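Local atomic coordinates of initiator protein NS1 (Human bocavirus, PDB entry 4KW3), a protein that probably binds and nicks the viral replication origin through this N-terminal nuclease domain, and unwinds DNA with its helicase region, to start rolling-circle replication. Residues L33-L37 with E161-I165; A85-L89 with Q136-I141; F74-C79 with V105-L109; W27-W32 with I219-S223; L49-H55 with D226-P231. One frame throughout, in Å; residues are numbered along the deposited sequence.

Contact 1 of 5, residues L33-L37 with E161-I165; sequences LLHAL and EEADI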
# COMPACT_ATOMS: atom_id res chain seq x y z
N LEU A 33 -17.19 3.13 -5.29
CA LEU A 33 -17.17 1.73 -5.72
C LEU A 33 -16.08 0.93 -4.97
O LEU A 33 -16.33 -0.21 -4.53
CB LEU A 33 -16.94 1.62 -7.23
CG LEU A 33 -17.93 2.33 -8.16
CD1 LEU A 33 -17.47 2.22 -9.60
CD2 LEU A 33 -19.34 1.78 -7.98
N LEU A 34 -14.89 1.53 -4.81
CA LEU A 34 -13.83 0.82 -4.10
C LEU A 34 -14.15 0.72 -2.62
O LEU A 34 -13.80 -0.28 -1.98
CB LEU A 34 -12.43 1.44 -4.32
CG LEU A 34 -11.89 1.36 -5.74
CD1 LEU A 34 -10.46 1.85 -5.81
CD2 LEU A 34 -12.02 -0.05 -6.33
N HIS A 35 -14.83 1.74 -2.08
CA HIS A 35 -15.23 1.71 -0.67
C HIS A 35 -16.03 0.44 -0.41
O HIS A 35 -15.82 -0.23 0.59
CB HIS A 35 -16.09 2.93 -0.26
CG HIS A 35 -15.42 4.26 -0.43
ND1 HIS A 35 -16.11 5.44 -0.48
CD2 HIS A 35 -14.11 4.58 -0.56
CE1 HIS A 35 -15.27 6.44 -0.65
NE2 HIS A 35 -14.04 5.94 -0.70
N ALA A 36 -16.93 0.12 -1.35
CA ALA A 36 -17.83 -1.01 -1.18
C ALA A 36 -17.13 -2.35 -1.45
O ALA A 36 -17.26 -3.30 -0.67
CB ALA A 36 -19.05 -0.84 -2.10
N LEU A 37 -16.38 -2.41 -2.56
CA LEU A 37 -15.68 -3.64 -2.95
C LEU A 37 -14.57 -4.05 -1.96
O LEU A 37 -14.38 -5.23 -1.70
CB LEU A 37 -15.13 -3.51 -4.38
CG LEU A 37 -16.12 -3.58 -5.55
CD1 LEU A 37 -15.46 -3.16 -6.86
CD2 LEU A 37 -16.73 -4.97 -5.69
N GLU A 161 -21.55 -1.09 -12.07
CA GLU A 161 -20.20 -0.53 -12.09
C GLU A 161 -19.23 -1.31 -11.21
O GLU A 161 -18.05 -1.44 -11.56
CB GLU A 161 -20.23 0.93 -11.69
CG GLU A 161 -20.36 1.84 -12.87
CD GLU A 161 -20.87 3.20 -12.47
OE1 GLU A 161 -21.75 3.26 -11.58
OE2 GLU A 161 -20.41 4.20 -13.04
N GLU A 162 -19.71 -1.81 -10.08
CA GLU A 162 -18.89 -2.64 -9.19
C GLU A 162 -18.48 -3.93 -9.90
O GLU A 162 -17.36 -4.39 -9.76
CB GLU A 162 -19.63 -2.96 -7.90
CG GLU A 162 -20.09 -1.75 -7.11
CD GLU A 162 -20.95 -2.14 -5.91
OE1 GLU A 162 -21.75 -3.10 -6.03
OE2 GLU A 162 -20.82 -1.51 -4.84
N ALA A 163 -19.41 -4.49 -10.67
CA ALA A 163 -19.16 -5.72 -11.41
C ALA A 163 -18.15 -5.48 -12.55
O ALA A 163 -17.37 -6.36 -12.91
CB ALA A 163 -20.45 -6.28 -11.94
N ASP A 164 -18.19 -4.28 -13.12
CA ASP A 164 -17.24 -3.90 -14.15
C ASP A 164 -15.79 -3.95 -13.64
O ASP A 164 -14.90 -4.51 -14.28
CB ASP A 164 -17.58 -2.51 -14.67
CG ASP A 164 -16.54 -1.98 -15.63
OD1 ASP A 164 -16.46 -2.49 -16.76
OD2 ASP A 164 -15.80 -1.04 -15.24
N ILE A 165 -15.57 -3.37 -12.46
CA ILE A 165 -14.26 -3.40 -11.82
C ILE A 165 -13.82 -4.83 -11.54
O ILE A 165 -12.67 -5.20 -11.81
CB ILE A 165 -14.30 -2.60 -10.49
CG1 ILE A 165 -14.52 -1.11 -10.78
CG2 ILE A 165 -13.03 -2.83 -9.67
CD1 ILE A 165 -14.79 -0.29 -9.56
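Two helices cross steeply here, with short axes at -74° and 10.1 Å apart at closest approach. Such a wide gap suits the bulky side chains that fill it. L33 is the main bump on helix 31-38. It points at helix 160-177 and enters a hollow lined by E161, E162 and I165. Its CD1 lies 3.7 Å from E161 CB and 3.7 Å from I165 CD1. L33 CD2 rests 3.7 Å from E162 CG, so the aliphatic part of that glutamate forms one wall. One turn on, L37 is the second bump. Its CD1 is 3.7 Å from both E162 O and I165 CG2.

I165 is the answering bump from the other helix. It fits between L33 and L37, and L34 CD2 closes in at 4.3 Å from I165 CD1. The small A36 lets the end of E162 come close: A36 CB to E162 OE2 is 3.3 Å. The charged ends find partners elsewhere. E162 bonds to the backbone of E159 and pairs with R156, and E161 pairs with K30. Y24 also touches L33 and I165.

The backbones come nearest at L33 and E162, whose CA atoms are 5.8 Å apart. The arrangement is an interlocking helix-helix crossing, joining two helices far apart in sequence at the periphery of the Rep-clan nuclease domain.

Contact 2 of 5, residues A85-L89 with Q136-I141; sequences ATTTL and QFYGLI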
# COMPACT_ATOMS: atom_id res chain seq x y z
N ALA A 85 -0.39 -11.11 -0.21
CA ALA A 85 0.11 -11.59 -1.48
C ALA A 85 1.64 -11.72 -1.48
O ALA A 85 2.18 -12.69 -2.03
CB ALA A 85 -0.36 -10.70 -2.62
N THR A 86 2.33 -10.77 -0.85
CA THR A 86 3.79 -10.77 -0.76
C THR A 86 4.28 -11.96 0.06
O THR A 86 5.28 -12.60 -0.26
CB THR A 86 4.33 -9.47 -0.10
OG1 THR A 86 3.90 -8.32 -0.82
CG2 THR A 86 5.85 -9.48 -0.07
N THR A 87 3.56 -12.22 1.15
CA THR A 87 3.79 -13.38 2.00
C THR A 87 3.62 -14.65 1.18
O THR A 87 4.46 -15.55 1.23
CB THR A 87 2.79 -13.38 3.18
OG1 THR A 87 3.16 -12.34 4.10
CG2 THR A 87 2.82 -14.66 3.89
N THR A 88 2.53 -14.73 0.44
CA THR A 88 2.31 -15.86 -0.45
C THR A 88 3.46 -15.99 -1.46
O THR A 88 3.96 -17.10 -1.69
CB THR A 88 0.97 -15.74 -1.18
OG1 THR A 88 -0.09 -15.67 -0.22
CG2 THR A 88 0.74 -16.96 -2.12
N LEU A 89 3.90 -14.86 -2.03
CA LEU A 89 5.01 -14.85 -2.98
C LEU A 89 6.27 -15.46 -2.39
O LEU A 89 6.84 -16.38 -2.98
CB LEU A 89 5.34 -13.44 -3.45
CG LEU A 89 6.60 -13.36 -4.34
CD1 LEU A 89 6.38 -13.92 -5.74
CD2 LEU A 89 7.08 -11.92 -4.45
N GLN A 136 3.91 -12.83 -11.78
CA GLN A 136 3.50 -13.75 -10.74
C GLN A 136 3.02 -12.97 -9.52
O GLN A 136 1.95 -13.25 -8.97
CB GLN A 136 4.67 -14.66 -10.39
CG GLN A 136 4.43 -15.66 -9.29
CD GLN A 136 5.72 -16.29 -8.78
OE1 GLN A 136 6.82 -15.84 -9.10
NE2 GLN A 136 5.59 -17.36 -8.01
N PHE A 137 3.81 -11.98 -9.11
CA PHE A 137 3.52 -11.15 -7.96
C PHE A 137 2.21 -10.41 -8.20
O PHE A 137 1.33 -10.38 -7.33
CB PHE A 137 4.66 -10.16 -7.71
CG PHE A 137 4.71 -9.60 -6.30
CD1 PHE A 137 3.69 -9.87 -5.39
CD2 PHE A 137 5.77 -8.80 -5.90
CE1 PHE A 137 3.73 -9.35 -4.09
CE2 PHE A 137 5.81 -8.27 -4.62
CZ PHE A 137 4.79 -8.55 -3.71
N TYR A 138 2.09 -9.83 -9.39
CA TYR A 138 0.88 -9.15 -9.84
C TYR A 138 -0.36 -10.05 -9.71
O TYR A 138 -1.41 -9.60 -9.22
CB TYR A 138 1.03 -8.71 -11.30
CG TYR A 138 -0.05 -7.78 -11.81
CD1 TYR A 138 -0.45 -6.66 -11.08
CD2 TYR A 138 -0.64 -7.99 -13.06
CE1 TYR A 138 -1.43 -5.80 -11.56
CE2 TYR A 138 -1.61 -7.15 -13.54
CZ TYR A 138 -2.01 -6.05 -12.79
OH TYR A 138 -2.98 -5.22 -13.30
N GLY A 139 -0.23 -11.30 -10.12
CA GLY A 139 -1.34 -12.22 -10.10
C GLY A 139 -1.76 -12.61 -8.70
O GLY A 139 -2.94 -12.69 -8.39
N LEU A 140 -0.78 -12.85 -7.84
CA LEU A 140 -1.04 -13.12 -6.45
C LEU A 140 -1.75 -11.93 -5.78
O LEU A 140 -2.65 -12.12 -4.96
CB LEU A 140 0.26 -13.43 -5.74
CG LEU A 140 1.01 -14.69 -6.19
CD1 LEU A 140 2.33 -14.80 -5.43
CD2 LEU A 140 0.16 -15.90 -5.96
N ILE A 141 -1.34 -10.71 -6.12
CA ILE A 141 -1.95 -9.52 -5.54
C ILE A 141 -3.39 -9.44 -5.97
O ILE A 141 -4.27 -9.19 -5.15
CB ILE A 141 -1.23 -8.22 -5.94
CG1 ILE A 141 0.07 -8.07 -5.14
CG2 ILE A 141 -2.12 -7.01 -5.69
CD1 ILE A 141 0.99 -6.96 -5.65
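This is a crossed, roughly antiparallel helix pair in the nuclease domain of the Rep clan. Helix 74-94 and helix 134-149 pack together on the central sheet, with local axes 8.9 Å apart and at 133°. L89, F137 and L140 bury the most surface.

L89 sits among side chains of the other helix. L140 comes up beside it, with L140 CD1 3.6 Å from L89 CA and 3.9 Å from L89 CB. L140 CD2 also meets T88 CG2 at 4.0 Å. At the other end, A85 is small enough for close backbone approach: its CA is 5.0 Å from that of I141, and A85 CB is 3.5 Å from I141 CA.

F137 reaches across between the helix and the sheet. Its ring meets Y18 edge-to-face and touches I118 and M185. T86 OG1, bonded to V82 O, lies at the ring edge, 3.0 Å from F137 CZ. Over one face, L89 CD2 makes a CH-pi contact, 3.7 Å from the F137 ring centroid.

Contact 3 of 5, residues F74-C79 with V105-L109; sequences FGAVLC and VQSEL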
# COMPACT_ATOMS: atom_id res chain seq x y z
N PHE A 74 -10.44 1.68 2.68
CA PHE A 74 -10.13 0.85 1.53
C PHE A 74 -8.63 0.78 1.24
O PHE A 74 -8.11 -0.28 0.91
CB PHE A 74 -10.93 1.26 0.29
CG PHE A 74 -10.43 2.52 -0.38
CD1 PHE A 74 -10.75 3.77 0.13
CD2 PHE A 74 -9.67 2.45 -1.55
CE1 PHE A 74 -10.32 4.93 -0.50
CE2 PHE A 74 -9.22 3.61 -2.18
CZ PHE A 74 -9.55 4.85 -1.66
N GLY A 75 -7.94 1.89 1.44
CA GLY A 75 -6.50 1.92 1.28
C GLY A 75 -5.81 1.01 2.26
O GLY A 75 -4.82 0.37 1.92
N ALA A 76 -6.32 0.94 3.48
CA ALA A 76 -5.73 0.03 4.45
C ALA A 76 -5.95 -1.43 4.04
O ALA A 76 -5.04 -2.26 4.16
CB ALA A 76 -6.27 0.31 5.85
N VAL A 77 -7.13 -1.73 3.51
CA VAL A 77 -7.45 -3.08 3.07
C VAL A 77 -6.57 -3.50 1.88
O VAL A 77 -6.01 -4.60 1.86
CB VAL A 77 -8.94 -3.20 2.68
CG1 VAL A 77 -9.28 -4.62 2.15
CG2 VAL A 77 -9.80 -2.86 3.88
N LEU A 78 -6.45 -2.61 0.90
CA LEU A 78 -5.61 -2.83 -0.27
C LEU A 78 -4.20 -3.19 0.19
O LEU A 78 -3.56 -4.13 -0.30
CB LEU A 78 -5.55 -1.57 -1.14
CG LEU A 78 -4.62 -1.74 -2.35
CD1 LEU A 78 -5.06 -2.94 -3.19
CD2 LEU A 78 -4.53 -0.48 -3.20
N CYS A 79 -3.75 -2.42 1.16
CA CYS A 79 -2.44 -2.59 1.73
C CYS A 79 -2.28 -3.96 2.42
O CYS A 79 -1.25 -4.60 2.27
CB CYS A 79 -2.16 -1.42 2.67
SG CYS A 79 -0.51 -1.33 3.29
N VAL A 105 4.85 -2.68 3.29
CA VAL A 105 3.90 -2.30 2.25
C VAL A 105 3.28 -0.96 2.64
O VAL A 105 2.93 -0.74 3.81
CB VAL A 105 2.78 -3.38 1.99
CG1 VAL A 105 1.74 -2.89 1.00
CG2 VAL A 105 3.37 -4.67 1.47
N GLN A 106 3.18 -0.07 1.67
CA GLN A 106 2.51 1.21 1.87
C GLN A 106 1.63 1.55 0.67
O GLN A 106 2.10 1.65 -0.47
CB GLN A 106 3.54 2.31 2.09
CG GLN A 106 2.94 3.69 2.33
CD GLN A 106 3.95 4.66 2.94
OE1 GLN A 106 4.39 4.48 4.08
NE2 GLN A 106 4.33 5.67 2.17
N SER A 107 0.34 1.76 0.93
CA SER A 107 -0.61 2.19 -0.08
C SER A 107 -0.68 3.72 -0.14
O SER A 107 -0.49 4.40 0.86
CB SER A 107 -1.99 1.61 0.21
OG SER A 107 -2.38 1.90 1.54
N GLU A 108 -0.94 4.27 -1.32
CA GLU A 108 -0.96 5.70 -1.52
C GLU A 108 -2.01 6.08 -2.55
O GLU A 108 -2.07 5.50 -3.63
CB GLU A 108 0.41 6.21 -1.96
CG GLU A 108 0.42 7.58 -2.66
CD GLU A 108 1.83 8.03 -3.06
OE1 GLU A 108 2.81 7.35 -2.70
OE2 GLU A 108 1.96 9.08 -3.75
N LEU A 109 -2.83 7.06 -2.22
CA LEU A 109 -3.77 7.62 -3.17
C LEU A 109 -3.03 8.71 -3.91
O LEU A 109 -2.98 9.85 -3.45
CB LEU A 109 -4.95 8.24 -2.42
CG LEU A 109 -6.04 7.26 -1.96
CD1 LEU A 109 -5.53 6.11 -1.15
CD2 LEU A 109 -7.05 8.00 -1.16
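This is a buried helix-on-sheet contact near the centre of the domain. The start of helix 74-94 lies on strand 101-109, which pairs with strands 114-122 and 241-247. The short axes run 7.6 Å apart at 143°.

The closeness depends on small residues. G75 has no side chain, and S107 faces the helix across from it. S107 OG donates a 2.9 Å hydrogen bond to G75 O. That carbonyl also accepts the helical bond from C79 N at 3.1 Å. S107 OG is also 3.5 Å from C79 CB, and the CA atoms of C79 and S107 are 5.4 Å apart. C79 fits over the strand beside S107: its SG is 3.6 Å from V105 CG1 and 3.5 Å from V105 O. At the other end, F74 CZ meets L109 CD2 at 4.1 Å.

V105 and S107 point toward the helix, while Q106 and E108 point away. Q106 bonds to T245, R257 and the backbone of L212. E108 pairs with K215 and is a predicted ligand of a divalent metal, with H115 and H117 on the next strand. One strand thus gives one face to the core and the other to the predicted nickase active site, as in HUH-type Rep nucleases.

Contact 4 of 5, residues W27-W32 with I219-S223; sequences WKEKEW and ISSYS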
# COMPACT_ATOMS: atom_id res chain seq x y z
N TRP A 27 -10.66 5.19 -10.90
CA TRP A 27 -10.75 5.04 -9.43
C TRP A 27 -10.96 6.36 -8.64
O TRP A 27 -11.68 6.35 -7.65
CB TRP A 27 -9.54 4.27 -8.88
CG TRP A 27 -8.31 5.10 -8.83
CD1 TRP A 27 -7.40 5.31 -9.83
CD2 TRP A 27 -7.86 5.89 -7.72
NE1 TRP A 27 -6.41 6.17 -9.40
CE2 TRP A 27 -6.66 6.53 -8.11
CE3 TRP A 27 -8.35 6.10 -6.43
CZ2 TRP A 27 -5.95 7.38 -7.26
CZ3 TRP A 27 -7.64 6.94 -5.58
CH2 TRP A 27 -6.45 7.57 -6.00
N LYS A 28 -10.32 7.47 -9.02
CA LYS A 28 -10.60 8.73 -8.31
C LYS A 28 -12.05 9.19 -8.55
O LYS A 28 -12.78 9.52 -7.62
CB LYS A 28 -9.64 9.86 -8.69
CG LYS A 28 -8.18 9.53 -8.56
CD LYS A 28 -7.29 10.74 -8.81
CE LYS A 28 -7.34 11.73 -7.65
NZ LYS A 28 -6.86 11.15 -6.34
N GLU A 29 -12.46 9.18 -9.81
CA GLU A 29 -13.77 9.66 -10.20
C GLU A 29 -14.88 8.83 -9.57
O GLU A 29 -15.95 9.34 -9.31
CB GLU A 29 -13.89 9.59 -11.71
CG GLU A 29 -12.86 10.45 -12.43
CD GLU A 29 -12.87 10.23 -13.93
OE1 GLU A 29 -13.42 9.20 -14.38
OE2 GLU A 29 -12.32 11.09 -14.65
N LYS A 30 -14.61 7.55 -9.32
CA LYS A 30 -15.64 6.62 -8.86
C LYS A 30 -15.20 5.84 -7.62
O LYS A 30 -15.42 4.63 -7.52
CB LYS A 30 -16.00 5.66 -10.00
CG LYS A 30 -16.56 6.36 -11.23
CD LYS A 30 -16.96 5.37 -12.31
CE LYS A 30 -17.94 6.00 -13.29
NZ LYS A 30 -19.17 6.45 -12.58
N GLU A 31 -14.60 6.55 -6.67
CA GLU A 31 -13.95 5.90 -5.52
C GLU A 31 -14.90 5.13 -4.59
O GLU A 31 -14.50 4.13 -3.96
CB GLU A 31 -13.10 6.92 -4.75
CG GLU A 31 -12.26 6.33 -3.63
CD GLU A 31 -11.69 7.40 -2.70
OE1 GLU A 31 -12.27 7.57 -1.60
OE2 GLU A 31 -10.71 8.08 -3.08
N TRP A 32 -16.14 5.60 -4.48
CA TRP A 32 -17.14 4.93 -3.63
C TRP A 32 -17.35 3.46 -4.01
O TRP A 32 -17.64 2.63 -3.15
CB TRP A 32 -18.47 5.69 -3.64
CG TRP A 32 -19.09 5.72 -4.99
CD1 TRP A 32 -19.90 4.77 -5.55
CD2 TRP A 32 -18.92 6.74 -5.97
NE1 TRP A 32 -20.25 5.14 -6.82
CE2 TRP A 32 -19.66 6.35 -7.11
CE3 TRP A 32 -18.21 7.95 -6.01
CZ2 TRP A 32 -19.72 7.12 -8.27
CZ3 TRP A 32 -18.27 8.72 -7.16
CH2 TRP A 32 -19.02 8.30 -8.28
N ILE A 219 -6.73 9.45 3.32
CA ILE A 219 -7.44 8.17 3.07
C ILE A 219 -8.54 8.21 2.01
O ILE A 219 -9.20 7.21 1.76
CB ILE A 219 -8.01 7.54 4.36
CG1 ILE A 219 -9.06 8.46 4.98
CG2 ILE A 219 -6.89 7.23 5.36
CD1 ILE A 219 -9.62 7.90 6.25
N SER A 220 -8.73 9.37 1.38
CA SER A 220 -9.70 9.49 0.31
C SER A 220 -9.38 10.62 -0.66
O SER A 220 -8.90 11.68 -0.27
CB SER A 220 -11.11 9.70 0.85
OG SER A 220 -12.01 9.78 -0.25
N SER A 221 -9.68 10.40 -1.94
CA SER A 221 -9.61 11.43 -2.94
C SER A 221 -10.53 12.60 -2.58
O SER A 221 -10.30 13.72 -3.02
CB SER A 221 -10.05 10.88 -4.29
OG SER A 221 -9.19 9.83 -4.71
N TYR A 222 -11.55 12.33 -1.77
CA TYR A 222 -12.54 13.35 -1.41
C TYR A 222 -12.27 13.88 -0.02
O TYR A 222 -13.15 14.46 0.62
CB TYR A 222 -13.97 12.81 -1.51
CG TYR A 222 -14.21 12.04 -2.79
CD1 TYR A 222 -13.81 12.55 -4.02
CD2 TYR A 222 -14.82 10.80 -2.77
CE1 TYR A 222 -14.03 11.85 -5.19
CE2 TYR A 222 -15.04 10.09 -3.93
CZ TYR A 222 -14.64 10.62 -5.14
OH TYR A 222 -14.86 9.90 -6.29
N SER A 223 -11.05 13.70 0.45
CA SER A 223 -10.66 14.24 1.74
C SER A 223 -9.32 14.95 1.57
O SER A 223 -8.76 15.00 0.47
CB SER A 223 -10.57 13.12 2.78
OG SER A 223 -10.40 13.64 4.08
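E31 anchors the turn at 219-223 with both carboxylate oxygens. E31 OE1 accepts from S220 OG at 2.6 Å and from H35 as well. E31 OE2 accepts twice from S221: S221 N is 2.8 Å from E31 OE2, and S221 OG is also 2.8 Å from it. S221 OG in turn accepts from K28 NZ at 3.1 Å. The lysine has another acceptor in the G110 carbonyl.

S220 also organises its own loop. Its OG takes a 3.0 Å bond from Y222 N, forming an ST turn inside the type I beta turn from S220 to S223. S223 N closes that turn on S220 O at 3.0 Å.

The hydroxyl of Y222 reaches the backbone of residues 28-31. Y222 OH donates to K28 O at a very short 2.5 Å and accepts a weak bond from E31 N at 3.4 Å.

With donors from S220, S221 and H35, both carboxylate oxygens of buried E31 are satisfied. The contact implies a specific, polar attachment of this loop to residues 28-31.

Contact 5 of 5, residues L49-H55 with D226-P231; sequences LRNCAPH and DVCTSP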
# COMPACT_ATOMS: atom_id res chain seq x y z
N LEU A 49 -16.92 11.88 6.20
CA LEU A 49 -15.57 12.41 6.27
C LEU A 49 -15.37 13.64 5.37
O LEU A 49 -14.59 14.53 5.71
CB LEU A 49 -14.54 11.34 5.92
CG LEU A 49 -13.10 11.76 6.19
CD1 LEU A 49 -12.90 11.91 7.67
CD2 LEU A 49 -12.13 10.80 5.59
N ARG A 50 -16.07 13.66 4.22
CA ARG A 50 -16.00 14.78 3.27
C ARG A 50 -16.32 16.12 3.92
O ARG A 50 -15.81 17.15 3.49
CB ARG A 50 -16.93 14.61 2.08
CG ARG A 50 -16.71 13.38 1.24
CD ARG A 50 -17.55 13.44 -0.04
NE ARG A 50 -17.29 12.27 -0.89
CZ ARG A 50 -18.04 11.17 -0.90
NH1 ARG A 50 -19.11 11.10 -0.13
NH2 ARG A 50 -17.72 10.15 -1.70
N ASN A 51 -17.16 16.10 4.96
CA ASN A 51 -17.67 17.33 5.56
C ASN A 51 -16.86 17.80 6.76
O ASN A 51 -17.26 18.71 7.48
CB ASN A 51 -19.13 17.14 5.98
CG ASN A 51 -19.98 16.54 4.89
OD1 ASN A 51 -19.90 16.94 3.73
ND2 ASN A 51 -20.81 15.55 5.26
N CYS A 52 -15.72 17.16 6.98
CA CYS A 52 -14.92 17.44 8.17
C CYS A 52 -13.98 18.63 8.00
O CYS A 52 -13.43 18.86 6.92
CB CYS A 52 -14.11 16.21 8.55
SG CYS A 52 -15.05 14.84 9.25
N ALA A 53 -13.78 19.36 9.09
CA ALA A 53 -12.85 20.48 9.15
C ALA A 53 -11.43 19.96 9.32
O ALA A 53 -11.21 19.00 10.05
CB ALA A 53 -13.21 21.43 10.30
N PRO A 54 -10.47 20.54 8.58
CA PRO A 54 -9.04 20.24 8.71
C PRO A 54 -8.51 20.67 10.07
O PRO A 54 -9.07 21.58 10.70
CB PRO A 54 -8.40 21.10 7.63
CG PRO A 54 -9.31 22.30 7.56
CD PRO A 54 -10.70 21.74 7.74
N HIS A 55 -7.43 20.03 10.51
CA HIS A 55 -6.74 20.51 11.69
C HIS A 55 -6.21 21.90 11.35
O HIS A 55 -5.95 22.20 10.18
CB HIS A 55 -5.59 19.56 12.04
CG HIS A 55 -6.05 18.28 12.65
ND1 HIS A 55 -6.06 17.09 11.97
CD2 HIS A 55 -6.55 18.01 13.88
CE1 HIS A 55 -6.52 16.13 12.75
NE2 HIS A 55 -6.83 16.67 13.92
N ASP A 226 -4.70 17.41 5.73
CA ASP A 226 -4.80 18.15 6.99
C ASP A 226 -6.05 17.75 7.80
O ASP A 226 -6.18 18.11 8.98
CB ASP A 226 -4.66 19.67 6.78
CG ASP A 226 -5.62 20.19 5.76
OD1 ASP A 226 -6.13 19.38 4.96
OD2 ASP A 226 -5.86 21.41 5.75
N VAL A 227 -6.97 17.01 7.17
CA VAL A 227 -8.01 16.31 7.91
C VAL A 227 -7.50 14.97 8.46
O VAL A 227 -7.70 14.64 9.63
CB VAL A 227 -9.29 16.08 7.07
CG1 VAL A 227 -10.27 15.17 7.80
CG2 VAL A 227 -9.94 17.40 6.73
N CYS A 228 -6.84 14.19 7.61
CA CYS A 228 -6.50 12.81 7.95
C CYS A 228 -5.25 12.68 8.79
O CYS A 228 -4.94 11.59 9.26
CB CYS A 228 -6.34 11.96 6.69
SG CYS A 228 -7.75 12.00 5.58
N THR A 229 -4.48 13.76 8.88
CA THR A 229 -3.20 13.75 9.61
C THR A 229 -3.31 14.60 10.85
O THR A 229 -3.73 15.76 10.78
CB THR A 229 -2.02 14.31 8.74
OG1 THR A 229 -2.00 13.62 7.47
CG2 THR A 229 -0.67 14.18 9.44
N SER A 230 -2.93 14.03 11.98
CA SER A 230 -2.90 14.79 13.23
C SER A 230 -1.66 15.67 13.30
O SER A 230 -0.60 15.31 12.82
CB SER A 230 -3.00 13.85 14.43
OG SER A 230 -1.89 12.99 14.48
N PRO A 231 -1.80 16.86 13.91
CA PRO A 231 -0.76 17.90 13.87
C PRO A 231 0.65 17.46 14.25
O PRO A 231 1.57 17.81 13.53
CB PRO A 231 -1.31 18.93 14.83
CG PRO A 231 -2.78 18.81 14.62
CD PRO A 231 -3.06 17.36 14.47
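V227 is the apolar centre, on the short helix 225-228. Its CG1 lies 4.0 Å from C52 CB and 4.2 Å from L49 CD1. Its CG2 is 3.6 Å from P54 CA and 4.1 Å from P54 CB. The backbones are tight here, with the CA atoms of P54 and V227 only 4.1 Å apart. R62 of helix 60-69 touches V227, C52 and H55.

H55 buries the most surface and leads outward. P231 CD sits over one face of its ring in a CH-pi contact, 3.6 Å from the H55 ring centroid. S230 CA makes a second, off-centre one at 4.3 Å from that centroid.

At the polar edge, H55 N donates to D226 O at 2.8 Å. H55 ND1 adds a weak bond to D226 O at 3.2 Å, and it lies 2.9 Å from T229 O. P54 CB is 3.2 Å from D226 OD2.

Both bonds end on the single carbonyl D226 O. The chemistry therefore implies that H55 clasps the backbone of 226-231, joining the loop after helix 43-49 to the end of helix 225-228, away from the annotated sites.

How the contacts relate
Helix 31-38 joins contacts 1 and 4, whose centres are about 12 Å apart; K30 NZ bridges them by a salt bridge to E161 OE2 at 2.6 Å. Contact 3, whose centre is about 4 Å from that of the chain, touches both: H35 CD2 is 3.5 Å from F74 CD1, and L109 CD2 is 3.3 Å from S220 N. Contact 4 passes on to contact 5, where Y222 CD2 is 3.2 Å from R50 NH2. Contact 2 shares helix 74-94 with contact 3 but lies about 34 Å, centre to centre, from contact 5. Contact 3 holds predicted metal ligand E108; Q106 is about 6 Å, side chain to side chain, from predicted nuclease residue Y211.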